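Local coordinates for protein Aac(6')-ib (Escherichia coli, PDB 1V0C) that probably transfers the acetyl group of acetyl-CoA to the 6'-amino group of aminoglycosides such as kanamycin, conferring resistance to these antibiotics, at residues Y96-S101 and P112-I117. The protein carries 2 engineered substitutions. Sequence-based numbering, arbitrary orientation.
Sequences YVALGS and PGVRGI. With KNC (kanamycin c), chain C.
Y96 and G116 form an antiparallel hydrogen-bonded pair, G116 N to Y96 O at 2.9 Å and Y96 N to G116 O at 3.0 Å; V97 and R115 follow as a non-hydrogen-bonded pair, after which A98 N reaches V114 O only weakly and a water bridges L99 N and V114 O. The Y96 ring lies across G116, whose CA sits 3.6 Å from the ring centroid in a CH-pi contact. A Y96 chi1 of 57° folds the ring over the neighbouring strand, and glycine suits the spot because, with no side chain, it lets the ring settle directly on its CA. Kanamycin C lays N3 over the opposite face, 3.5 Å from Y96 CZ, so this aromatic forms part of the aminoglycoside site. On the other side of the sheet, V97 CG2 rests on one face of the R115 guanidinium, 3.7 Å from R115 CZ; in its own plane, that group directs NH1 to P112 O (2.8 Å, 171°) and V114 O, fixing its rotation. G100, with positive phi, fits the type II turn A98-S101, where S101 O accepts from kanamycin N4. Strand 88-97 thus joins 114-121 in the GNAT sheet; strand 151-154 flanks the latter, its Q153 bonding Y96 OH, while I117 packs against helix 131-144.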
loop_
_atom_site.group_PDB
_atom_site.type_symbol
_atom_site.label_atom_id
_atom_site.label_comp_id
_atom_site.label_asym_id
_atom_site.label_seq_id
_atom_site.Cartn_x
_atom_site.Cartn_y
_atom_site.Cartn_z
ATOM N N TYR A 96 -5.717 2.169 -4.170
ATOM C CA TYR A 96 -6.115 3.074 -5.214
ATOM C C TYR A 96 -6.748 2.270 -6.355
ATOM O O TYR A 96 -6.422 1.095 -6.547
ATOM C CB TYR A 96 -4.912 3.939 -5.715
ATOM C CG TYR A 96 -3.726 3.123 -6.207
ATOM C CD1 TYR A 96 -3.692 2.643 -7.521
ATOM C CD2 TYR A 96 -2.646 2.820 -5.361
ATOM C CE1 TYR A 96 -2.631 1.864 -7.994
ATOM C CE2 TYR A 96 -1.553 2.031 -5.834
ATOM C CZ TYR A 96 -1.570 1.556 -7.155
ATOM O OH TYR A 96 -0.539 0.779 -7.675
ATOM N N VAL A 97 -7.629 2.917 -7.113
ATOM C CA VAL A 97 -8.140 2.345 -8.358
ATOM C C VAL A 97 -7.096 2.598 -9.440
ATOM O O VAL A 97 -6.802 3.742 -9.767
ATOM C CB VAL A 97 -9.543 2.946 -8.709
ATOM C CG1 VAL A 97 -10.112 2.374 -10.023
ATOM C CG2 VAL A 97 -10.488 2.719 -7.547
ATOM N N ALA A 98 -6.499 1.522 -9.956
ATOM C CA ALA A 98 -5.456 1.627 -10.982
ATOM C C ALA A 98 -5.950 2.348 -12.253
ATOM O O ALA A 98 -5.303 3.282 -12.740
ATOM C CB ALA A 98 -4.905 0.243 -11.317
ATOM N N LEU A 99 -7.100 1.930 -12.777
ATOM C CA LEU A 99 -7.625 2.506 -14.000
ATOM C C LEU A 99 -7.921 3.987 -13.824
ATOM O O LEU A 99 -8.462 4.420 -12.803
ATOM C CB LEU A 99 -8.863 1.732 -14.483
ATOM C CG LEU A 99 -9.565 2.235 -15.746
ATOM C CD1 LEU A 99 -8.662 2.130 -16.984
ATOM C CD2 LEU A 99 -10.890 1.500 -15.966
ATOM N N GLY A 100 -7.521 4.767 -14.806
ATOM C CA GLY A 100 -7.700 6.205 -14.755
ATOM C C GLY A 100 -6.927 6.924 -13.665
ATOM O O GLY A 100 -7.322 8.033 -13.299
ATOM N N SER A 101 -5.850 6.312 -13.131
ATOM C CA SER A 101 -5.008 6.934 -12.073
ATOM C C SER A 101 -4.460 8.308 -12.470
ATOM O O SER A 101 -4.084 9.093 -11.609
ATOM C CB SER A 101 -3.793 6.059 -11.751
ATOM O OG SER A 101 -4.066 5.063 -10.787
ATOM N N PRO A 112 -11.565 -1.893 -14.313
ATOM C CA PRO A 112 -11.861 -1.009 -13.187
ATOM C C PRO A 112 -11.847 -1.730 -11.821
ATOM O O PRO A 112 -11.818 -1.062 -10.799
ATOM C CB PRO A 112 -13.262 -0.464 -13.518
ATOM C CG PRO A 112 -13.895 -1.571 -14.307
ATOM C CD PRO A 112 -12.759 -2.092 -15.172
ATOM N N GLY A 113 -11.824 -3.070 -11.823
ATOM C CA GLY A 113 -11.724 -3.876 -10.592
ATOM C C GLY A 113 -10.335 -3.978 -9.963
ATOM O O GLY A 113 -10.170 -4.484 -8.837
ATOM N N VAL A 114 -9.310 -3.515 -10.674
ATOM C CA VAL A 114 -7.931 -3.662 -10.159
ATOM C C VAL A 114 -7.666 -2.565 -9.124
ATOM O O VAL A 114 -7.945 -1.400 -9.375
ATOM C CB VAL A 114 -6.879 -3.619 -11.309
ATOM C CG1 VAL A 114 -5.404 -3.630 -10.766
ATOM C CG2 VAL A 114 -7.112 -4.787 -12.264
ATOM N N ARG A 115 -7.158 -2.976 -7.962
ATOM C CA ARG A 115 -6.710 -2.079 -6.913
ATOM C C ARG A 115 -5.221 -2.242 -6.683
ATOM O O ARG A 115 -4.723 -3.354 -6.661
ATOM C CB ARG A 115 -7.442 -2.352 -5.591
ATOM C CG ARG A 115 -8.983 -2.203 -5.661
ATOM C CD ARG A 115 -9.479 -0.727 -5.733
ATOM N NE ARG A 115 -10.942 -0.718 -5.928
ATOM C CZ ARG A 115 -11.534 -0.842 -7.117
ATOM N NH1 ARG A 115 -10.797 -0.949 -8.224
ATOM N NH2 ARG A 115 -12.858 -0.860 -7.203
ATOM N N GLY A 116 -4.517 -1.133 -6.506
ATOM C CA GLY A 116 -3.125 -1.199 -6.083
ATOM C C GLY A 116 -2.983 -0.810 -4.622
ATOM O O GLY A 116 -3.873 -0.167 -4.064
ATOM N N ILE A 117 -1.883 -1.248 -4.007
ATOM C CA ILE A 117 -1.541 -0.914 -2.617
ATOM C C ILE A 117 -0.090 -0.432 -2.455
ATOM O O ILE A 117 0.827 -0.824 -3.228
ATOM C CB ILE A 117 -1.811 -2.088 -1.647
ATOM C CG1 ILE A 117 -0.954 -3.312 -2.018
ATOM C CG2 ILE A 117 -3.316 -2.449 -1.637
ATOM C CD1 ILE A 117 -0.972 -4.411 -0.948
HETATM C C2 KNC C . 4.639 6.922 -2.828
HETATM C C3 KNC C . 6.111 6.625 -3.239
HETATM C C4 KNC C . 6.566 5.291 -2.637
HETATM C C5 KNC C . 5.557 4.228 -3.051
HETATM C C6 KNC C . 5.849 3.112 -2.175
HETATM C C7 KNC C . 0.800 4.821 -7.693
HETATM C C8 KNC C . 0.389 5.813 -6.592
HETATM C C9 KNC C . 1.607 6.267 -5.757
HETATM C C10 KNC C . 2.464 5.078 -5.241
HETATM C C11 KNC C . 2.828 4.032 -6.364
HETATM C C12 KNC C . 1.540 3.589 -7.105
HETATM C C13 KNC C . -1.205 7.668 -6.714
HETATM C C14 KNC C . -2.156 8.215 -7.803
HETATM C C15 KNC C . -1.459 9.298 -8.646
HETATM C C16 KNC C . -0.894 10.424 -7.757
HETATM C C17 KNC C . 0.024 9.850 -6.655
HETATM C C18 KNC C . 0.630 11.003 -5.780
HETATM N N2 KNC C . 3.623 2.885 -5.819
HETATM N N3 KNC C . -0.381 4.487 -8.558
HETATM N N4 KNC C . -2.369 9.880 -9.636
HETATM C C1 KNC C . 3.679 5.761 -3.227
HETATM O O5 KNC C . 4.170 4.535 -2.722
HETATM O O7 KNC C . 7.036 7.687 -2.909
HETATM O O8 KNC C . 7.861 4.897 -3.124
HETATM O O9 KNC C . 3.623 5.643 -4.662
HETATM O O1 KNC C . 5.106 2.010 -2.692
HETATM O O10 KNC C . 1.179 7.079 -4.642
HETATM O O11 KNC C . -0.102 6.921 -7.330
HETATM O O12 KNC C . -0.697 8.783 -5.884
HETATM O O13 KNC C . -2.605 7.151 -8.639
HETATM O O14 KNC C . -0.159 11.325 -8.598
HETATM O O15 KNC C . 0.373 10.780 -4.378
HETATM N N6 KNC C . 4.166 8.127 -3.496
HETATM O O HOH W 1 1.065 -0.099 -6.057
HETATM O O HOH W 2 -8.534 -0.318 -11.889
#